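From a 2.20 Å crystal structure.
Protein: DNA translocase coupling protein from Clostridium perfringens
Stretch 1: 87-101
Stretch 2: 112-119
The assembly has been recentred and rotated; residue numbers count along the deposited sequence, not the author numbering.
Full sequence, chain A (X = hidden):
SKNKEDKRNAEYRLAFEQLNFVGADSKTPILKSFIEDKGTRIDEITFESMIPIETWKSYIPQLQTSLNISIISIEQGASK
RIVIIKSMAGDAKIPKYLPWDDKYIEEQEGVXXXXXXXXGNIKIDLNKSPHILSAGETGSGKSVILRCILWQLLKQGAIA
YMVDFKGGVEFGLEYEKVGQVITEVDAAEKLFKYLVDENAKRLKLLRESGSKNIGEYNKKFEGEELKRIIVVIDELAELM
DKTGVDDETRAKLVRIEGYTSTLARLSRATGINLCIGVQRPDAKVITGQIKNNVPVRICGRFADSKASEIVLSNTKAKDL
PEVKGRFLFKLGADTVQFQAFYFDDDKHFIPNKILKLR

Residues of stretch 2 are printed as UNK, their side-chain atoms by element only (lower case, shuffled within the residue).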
ATOM      1  N   SER A  87      21.338   2.539   2.024  1.00 30.08           N
ATOM      2  CA  SER A  87      21.505   2.506   0.562  1.00 30.83           C
ATOM      3  C   SER A  87      20.797   1.351  -0.108  1.00 36.73           C
ATOM      4  O   SER A  87      20.348   0.441   0.571  1.00 37.93           O
ATOM      5  CB  SER A  87      22.989   2.458   0.187  1.00 32.76           C
ATOM      6  OG  SER A  87      23.623   1.313   0.734  1.00 41.46           O
HETATM    7  N   MSE A  88      20.775   1.363  -1.442  1.00 33.43           N
HETATM    8  CA  MSE A  88      20.236   0.305  -2.291  1.00 36.08           C
HETATM    9  C   MSE A  88      21.262   0.049  -3.372  1.00 40.58           C
HETATM   10  O   MSE A  88      21.776   1.005  -3.952  1.00 39.44           O
HETATM   11  CB  MSE A  88      18.903   0.737  -2.935  1.00 39.70           C
HETATM   12  CG  MSE A  88      17.732   0.694  -1.963  1.00 49.49           C
HETATM   13 SE   MSE A  88      16.061   1.321  -2.762  1.00 61.60          SE
HETATM   14  CE  MSE A  88      15.829  -0.058  -4.146  1.00 58.08           C
ATOM     15  N   ALA A  89      21.582  -1.229  -3.632  1.00 37.94           N
ATOM     16  CA  ALA A  89      22.548  -1.637  -4.660  1.00 37.44           C
ATOM     17  C   ALA A  89      22.044  -1.189  -6.034  1.00 42.92           C
ATOM     18  O   ALA A  89      20.832  -1.209  -6.258  1.00 42.47           O
ATOM     19  CB  ALA A  89      22.692  -3.156  -4.645  1.00 37.69           C
ATOM     20  N   GLY A  90      22.958  -0.783  -6.925  1.00 40.30           N
ATOM     21  CA  GLY A  90      22.618  -0.413  -8.299  1.00 41.72           C
ATOM     22  C   GLY A  90      21.862  -1.525  -9.024  1.00 52.74           C
ATOM     23  O   GLY A  90      21.128  -1.246  -9.975  1.00 54.93           O
ATOM     24  N   ASP A  91      22.020  -2.806  -8.567  1.00 51.89           N
ATOM     25  CA  ASP A  91      21.311  -3.981  -9.106  1.00 53.18           C
ATOM     26  C   ASP A  91      19.830  -4.075  -8.667  1.00 55.14           C
ATOM     27  O   ASP A  91      19.056  -4.784  -9.315  1.00 55.82           O
ATOM     28  CB  ASP A  91      22.054  -5.297  -8.786  1.00 56.45           C
ATOM     29  CG  ASP A  91      22.215  -5.660  -7.313  1.00 77.84           C
ATOM     30  OD1 ASP A  91      21.192  -5.984  -6.658  1.00 79.56           O
ATOM     31  OD2 ASP A  91      23.372  -5.686  -6.831  1.00 88.82           O
ATOM     32  N   ALA A  92      19.456  -3.410  -7.550  1.00 48.42           N
ATOM     33  CA  ALA A  92      18.085  -3.404  -7.016  1.00 47.30           C
ATOM     34  C   ALA A  92      17.316  -2.271  -7.706  1.00 46.94           C
ATOM     35  O   ALA A  92      17.108  -1.193  -7.137  1.00 44.95           O
ATOM     36  CB  ALA A  92      18.100  -3.230  -5.494  1.00 48.03           C
ATOM     37  N   LYS A  93      16.921  -2.528  -8.962  1.00 43.25           N
ATOM     38  CA  LYS A  93      16.268  -1.554  -9.815  1.00 44.19           C
ATOM     39  C   LYS A  93      14.733  -1.669  -9.839  1.00 48.08           C
ATOM     40  O   LYS A  93      14.176  -2.760  -9.989  1.00 48.10           O
ATOM     41  CB  LYS A  93      16.860  -1.612 -11.230  1.00 48.34           C
ATOM     42  CG  LYS A  93      16.611  -0.358 -12.066  1.00 75.17           C
ATOM     43  CD  LYS A  93      17.831   0.577 -12.123  1.00 91.57           C
ATOM     44  CE  LYS A  93      17.509   1.881 -12.824  1.00100.30           C
ATOM     45  NZ  LYS A  93      18.686   2.784 -12.906  1.00104.31           N
ATOM     46  N   ILE A  94      14.071  -0.529  -9.637  1.00 43.22           N
ATOM     47  CA  ILE A  94      12.617  -0.351  -9.700  1.00 43.28           C
ATOM     48  C   ILE A  94      12.391   1.044 -10.274  1.00 43.60           C
ATOM     49  O   ILE A  94      13.181   1.931  -9.964  1.00 42.31           O
ATOM     50  CB  ILE A  94      11.811  -0.608  -8.369  1.00 47.19           C
ATOM     51  CG1 ILE A  94      12.364   0.146  -7.160  1.00 47.85           C
ATOM     52  CG2 ILE A  94      11.689  -2.092  -8.066  1.00 50.24           C
ATOM     53  CD1 ILE A  94      11.611  -0.170  -5.872  1.00 55.64           C
ATOM     54  N   PRO A  95      11.328   1.287 -11.073  1.00 39.80           N
ATOM     55  CA  PRO A  95      11.131   2.627 -11.633  1.00 38.98           C
ATOM     56  C   PRO A  95      10.847   3.698 -10.596  1.00 42.91           C
ATOM     57  O   PRO A  95      10.453   3.391  -9.471  1.00 42.13           O
ATOM     58  CB  PRO A  95       9.945   2.440 -12.593  1.00 40.58           C
ATOM     59  CG  PRO A  95       9.841   0.978 -12.828  1.00 44.92           C
ATOM     60  CD  PRO A  95      10.284   0.356 -11.551  1.00 41.09           C
ATOM     61  N   LYS A  96      11.053   4.964 -10.980  1.00 40.53           N
ATOM     62  CA  LYS A  96      10.787   6.118 -10.105  1.00 41.17           C
ATOM     63  C   LYS A  96       9.492   6.803 -10.579  1.00 46.45           C
ATOM     64  O   LYS A  96       9.013   7.763  -9.966  1.00 46.89           O
ATOM     65  CB  LYS A  96      11.978   7.094 -10.106  1.00 43.19           C
ATOM     66  CG  LYS A  96      13.259   6.502  -9.541  1.00 54.68           C
ATOM     67  CD  LYS A  96      14.276   7.602  -9.221  1.00 66.84           C
ATOM     68  CE  LYS A  96      15.447   7.069  -8.423  1.00 82.94           C
ATOM     69  NZ  LYS A  96      16.273   8.162  -7.844  1.00 93.30           N
ATOM     70  N   TYR A  97       8.954   6.297 -11.701  1.00 43.02           N
ATOM     71  CA  TYR A  97       7.712   6.713 -12.327  1.00 43.39           C
ATOM     72  C   TYR A  97       7.222   5.560 -13.164  1.00 46.69           C
ATOM     73  O   TYR A  97       7.974   4.998 -13.956  1.00 45.70           O
ATOM     74  CB  TYR A  97       7.897   7.967 -13.196  1.00 45.56           C
ATOM     75  CG  TYR A  97       6.617   8.453 -13.840  1.00 47.89           C
ATOM     76  CD1 TYR A  97       5.526   8.846 -13.067  1.00 48.87           C
ATOM     77  CD2 TYR A  97       6.505   8.549 -15.224  1.00 48.80           C
ATOM     78  CE1 TYR A  97       4.353   9.308 -13.655  1.00 46.71           C
ATOM     79  CE2 TYR A  97       5.340   9.022 -15.821  1.00 49.56           C
ATOM     80  CZ  TYR A  97       4.264   9.388 -15.033  1.00 54.65           C
ATOM     81  OH  TYR A  97       3.120   9.866 -15.627  1.00 56.94           O
ATOM     82  N   LEU A  98       5.951   5.190 -12.970  1.00 43.17           N
ATOM     83  CA  LEU A  98       5.363   4.055 -13.660  1.00 41.76           C
ATOM     84  C   LEU A  98       3.910   4.397 -13.975  1.00 46.10           C
ATOM     85  O   LEU A  98       3.019   4.165 -13.146  1.00 45.08           O
ATOM     86  CB  LEU A  98       5.488   2.817 -12.755  1.00 40.66           C
ATOM     87  CG  LEU A  98       5.013   1.499 -13.266  1.00 43.53           C
ATOM     88  CD1 LEU A  98       5.950   0.962 -14.348  1.00 43.91           C
ATOM     89  CD2 LEU A  98       4.902   0.530 -12.119  1.00 43.17           C
ATOM     90  N   PRO A  99       3.666   5.016 -15.153  1.00 41.96           N
ATOM     91  CA  PRO A  99       2.286   5.377 -15.508  1.00 40.58           C
ATOM     92  C   PRO A  99       1.409   4.148 -15.682  1.00 40.49           C
ATOM     93  O   PRO A  99       1.879   3.120 -16.156  1.00 39.62           O
ATOM     94  CB  PRO A  99       2.441   6.129 -16.843  1.00 42.54           C
ATOM     95  CG  PRO A  99       3.750   5.667 -17.401  1.00 47.06           C
ATOM     96  CD  PRO A  99       4.624   5.405 -16.218  1.00 42.90           C
ATOM     97  N   TRP A 100       0.130   4.265 -15.319  1.00 35.74           N
ATOM     98  CA  TRP A 100      -0.830   3.197 -15.536  1.00 34.81           C
ATOM     99  C   TRP A 100      -1.027   3.007 -17.035  1.00 40.05           C
ATOM    100  O   TRP A 100      -0.930   3.965 -17.800  1.00 41.01           O
ATOM    101  CB  TRP A 100      -2.193   3.542 -14.899  1.00 33.17           C
ATOM    102  CG  TRP A 100      -3.290   2.613 -15.345  1.00 33.46           C
ATOM    103  CD1 TRP A 100      -4.267   2.876 -16.265  1.00 36.03           C
ATOM    104  CD2 TRP A 100      -3.396   1.215 -15.034  1.00 33.01           C
ATOM    105  NE1 TRP A 100      -5.026   1.748 -16.484  1.00 34.73           N
ATOM    106  CE2 TRP A 100      -4.505   0.709 -15.750  1.00 36.24           C
ATOM    107  CE3 TRP A 100      -2.651   0.336 -14.229  1.00 33.70           C
ATOM    108  CZ2 TRP A 100      -4.921  -0.618 -15.635  1.00 35.00           C
ATOM    109  CZ3 TRP A 100      -3.069  -0.977 -14.116  1.00 34.79           C
ATOM    110  CH2 TRP A 100      -4.166  -1.452 -14.847  1.00 35.03           C
ATOM    111  N   ASP A 101      -1.336   1.776 -17.451  1.00 36.72           N
ATOM    112  CA  ASP A 101      -1.663   1.457 -18.835  1.00 35.86           C
ATOM    113  C   ASP A 101      -2.642   0.269 -18.813  1.00 37.97           C
ATOM    114  O   ASP A 101      -2.431  -0.687 -18.069  1.00 35.81           O
ATOM    115  CB  ASP A 101      -0.402   1.154 -19.645  1.00 38.21           C
ATOM    116  CG  ASP A 101      -0.637   1.036 -21.136  1.00 50.94           C
ATOM    117  OD1 ASP A 101      -1.426   0.146 -21.550  1.00 53.82           O
ATOM    118  OD2 ASP A 101      -0.031   1.817 -21.889  1.00 58.31           O
ATOM    119  N   UNK A 112      -5.858  -8.117  -9.491  1.00 30.42           N
ATOM    120  CA  UNK A 112      -5.461  -6.736  -9.755  1.00 30.52           C
ATOM    121  C   UNK A 112      -3.932  -6.575  -9.656  1.00 35.59           C
ATOM    122  O   UNK A 112      -3.276  -7.340  -8.958  1.00 33.22           O
ATOM    123  c   UNK A 112      -5.856  -5.808  -7.397  1.00 33.52           C
ATOM    124  c   UNK A 112      -6.248  -5.713  -8.874  1.00 33.96           C
ATOM    125  c   UNK A 112      -7.766  -5.887  -9.049  1.00 32.78           C
ATOM    126  N   UNK A 113      -3.374  -5.592 -10.377  1.00 34.65           N
ATOM    127  CA  UNK A 113      -1.951  -5.272 -10.375  1.00 35.12           C
ATOM    128  C   UNK A 113      -1.780  -3.876  -9.735  1.00 37.26           C
ATOM    129  O   UNK A 113      -2.479  -2.941 -10.127  1.00 35.64           O
ATOM    130  c   UNK A 113      -1.317  -5.361 -11.789  1.00 40.07           C
ATOM    131  c   UNK A 113       0.203  -5.339 -11.699  1.00 39.43           C
ATOM    132  c   UNK A 113      -1.776  -6.623 -12.520  1.00 40.72           C
ATOM    133  N   UNK A 114      -0.852  -3.726  -8.766  1.00 32.26           N
ATOM    134  CA  UNK A 114      -0.713  -2.407  -8.128  1.00 32.60           C
ATOM    135  C   UNK A 114       0.596  -1.651  -8.493  1.00 35.16           C
ATOM    136  O   UNK A 114       0.702  -0.464  -8.205  1.00 33.60           O
ATOM    137  c   UNK A 114      -2.380  -2.840  -6.294  1.00 36.82           C
ATOM    138  c   UNK A 114       0.029  -3.428  -5.930  1.00 35.49           C
ATOM    139  c   UNK A 114      -0.933  -2.460  -6.599  1.00 36.26           C
ATOM    140  N   UNK A 115       1.535  -2.326  -9.141  1.00 31.27           N
ATOM    141  CA  UNK A 115       2.786  -1.713  -9.546  1.00 31.72           C
ATOM    142  C   UNK A 115       3.934  -2.680  -9.726  1.00 36.52           C
ATOM    143  O   UNK A 115       3.723  -3.888  -9.828  1.00 34.67           O
ATOM    144  N   UNK A 116       5.164  -2.144  -9.736  1.00 34.22           N
ATOM    145  CA  UNK A 116       6.376  -2.918 -10.013  1.00 34.23           C
ATOM    146  C   UNK A 116       7.326  -3.070  -8.867  1.00 37.37           C
ATOM    147  O   UNK A 116       7.701  -2.075  -8.260  1.00 36.04           O
ATOM    148  n   UNK A 116      10.020  -2.886 -13.209  1.00 47.55           N
ATOM    149  c   UNK A 116       7.144  -2.271 -11.188  1.00 35.64           C
ATOM    150  c   UNK A 116       8.735  -2.648 -13.112  1.00 54.09           C
ATOM    151  o   UNK A 116       8.137  -1.990 -13.959  1.00 44.07           O
ATOM    152  c   UNK A 116       8.036  -3.260 -11.927  1.00 49.90           C
ATOM    153  N   UNK A 117       7.800  -4.315  -8.645  1.00 34.90           N
ATOM    154  CA  UNK A 117       8.812  -4.642  -7.645  1.00 35.80           C
ATOM    155  C   UNK A 117      10.124  -5.043  -8.396  1.00 41.90           C
ATOM    156  O   UNK A 117      10.223  -4.793  -9.597  1.00 41.09           O
ATOM    157  c   UNK A 117       8.111  -7.057  -7.102  1.00 37.80           C
ATOM    158  c   UNK A 117       8.280  -5.633  -6.574  1.00 39.78           C
ATOM    159  o   UNK A 117       9.184  -5.624  -5.460  1.00 37.10           O
ATOM    160  N   UNK A 118      11.127  -5.593  -7.689  1.00 40.16           N
ATOM    161  CA  UNK A 118      12.440  -5.967  -8.258  1.00 40.10           C
ATOM    162  C   UNK A 118      12.354  -7.049  -9.334  1.00 48.69           C
ATOM    163  O   UNK A 118      12.963  -6.896 -10.389  1.00 48.56           O
ATOM    164  c   UNK A 118      14.275  -4.145  -6.290  1.00 40.35           C
ATOM    165  c   UNK A 118      13.545  -5.306  -6.076  1.00 39.50           C
ATOM    166  c   UNK A 118      12.848  -5.438  -4.881  1.00 40.05           C
ATOM    167  c   UNK A 118      14.340  -3.143  -5.308  1.00 40.14           C
ATOM    168  c   UNK A 118      13.440  -6.361  -7.153  1.00 40.23           C
ATOM    169  c   UNK A 118      12.888  -4.424  -3.912  1.00 42.15           C
ATOM    170  c   UNK A 118      13.647  -3.290  -4.128  1.00 39.00           C
ATOM    171  N   UNK A 119      11.593  -8.127  -9.063  1.00 48.02           N
ATOM    172  CA  UNK A 119      11.358  -9.236  -9.979  1.00 48.95           C
ATOM    173  C   UNK A 119       9.855  -9.309 -10.217  1.00 53.70           C
ATOM    174  O   UNK A 119       9.130  -9.879  -9.393  1.00 55.39           O
ATOM    175  o   UNK A 119      13.226 -10.520  -9.052  1.00 66.43           O
ATOM    176  c   UNK A 119      11.847 -10.552  -9.375  1.00 53.40           C
TER
HETATM  177  O   HOH W   1      12.021  -3.525 -11.440  1.00 53.26           O
HETATM  178  O   HOH W   2      15.429  -5.086 -10.633  1.00 56.67           O

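Position 112 carries three side-chain carbons, one bearing the other two, and none reaches stretch 1. A short chain branched at its first carbon is valine; Val112 suits an extended, buried strand, where beta-branching is well tolerated.

Position 113 has the same three-carbon fork. Its CA-to-CB bond points toward stretch 1, but the nearest approach is by the backbone, whose O lies 4.5 Å from Trp100 CZ3, obliquely to the indole. It is again valine, and the branched apolar side chain of Val113 suits a buried strand site facing the other stretch.

At position 114 a third such fork is buried, its CA-to-CB bond pointing away from stretch 1. This is Val114, whose compact apolar side chain suits a buried strand site.

Position 115 has no side-chain atoms, and its bare backbone receives Leu98, whose CD2 lies 4.0 Å from the CA of 115. It is glycine: phi/psi of 155/-162 would jam a CB against the carbonyl O of the preceding residue, which by itself calls for Gly115.

Position 116 has three carbons in a row, the third carrying one oxygen and one nitrogen; this tip meets Pro95 and Leu98. An amide on a two-methylene arm is glutamine. The arm of Gln116 is extended, with chi1 and chi2 both t. OE1 rests 3.6 Å from Pro95 CG and 3.7 Å from Leu98 CD1, while NE2 donates to water 1 O at 2.7 Å.

Position 117 has one carbon bearing an oxygen and a carbon. Its CA-to-CB bond points away from stretch 1, to which it offers backbone, with its C 3.4 Å from Ile94 CG2. This is threonine; OG1 of Thr117 is hydrogen-bonded elsewhere in the structure.

Position 118 has one carbon and then a six-carbon ring, with Ile94 CG2 over one face and Met88 CE at the edge: phenylalanine. Ile94 CG2 lies 4.2 Å from the Phe118 ring centroid in a CH-pi contact; Met88 CE and Ala92 CB lie 3.6 and 3.8 Å from Phe118 CE1. A flat apolar ring can use both face and edge.

Position 119 has one carbon and one oxygen and touches nothing on stretch 1: serine. The CA-to-CB bond of Ser119 points away, and its small polar side chain suits an exposed setting.

No direct hydrogen bond joins the stretches. Apolar packing around Phe118, with Leu98 set against the backbone of Gly115 and Gln116, combines with water bridges: Lys93 O accepts from the O of water 1 and of water 2, each at 2.7 Å, and these also donate to Thr117 O at 2.9 Å and Phe118 O at 3.1 Å, respectively.

Stretch 2 (112-119) VVVGQTFS
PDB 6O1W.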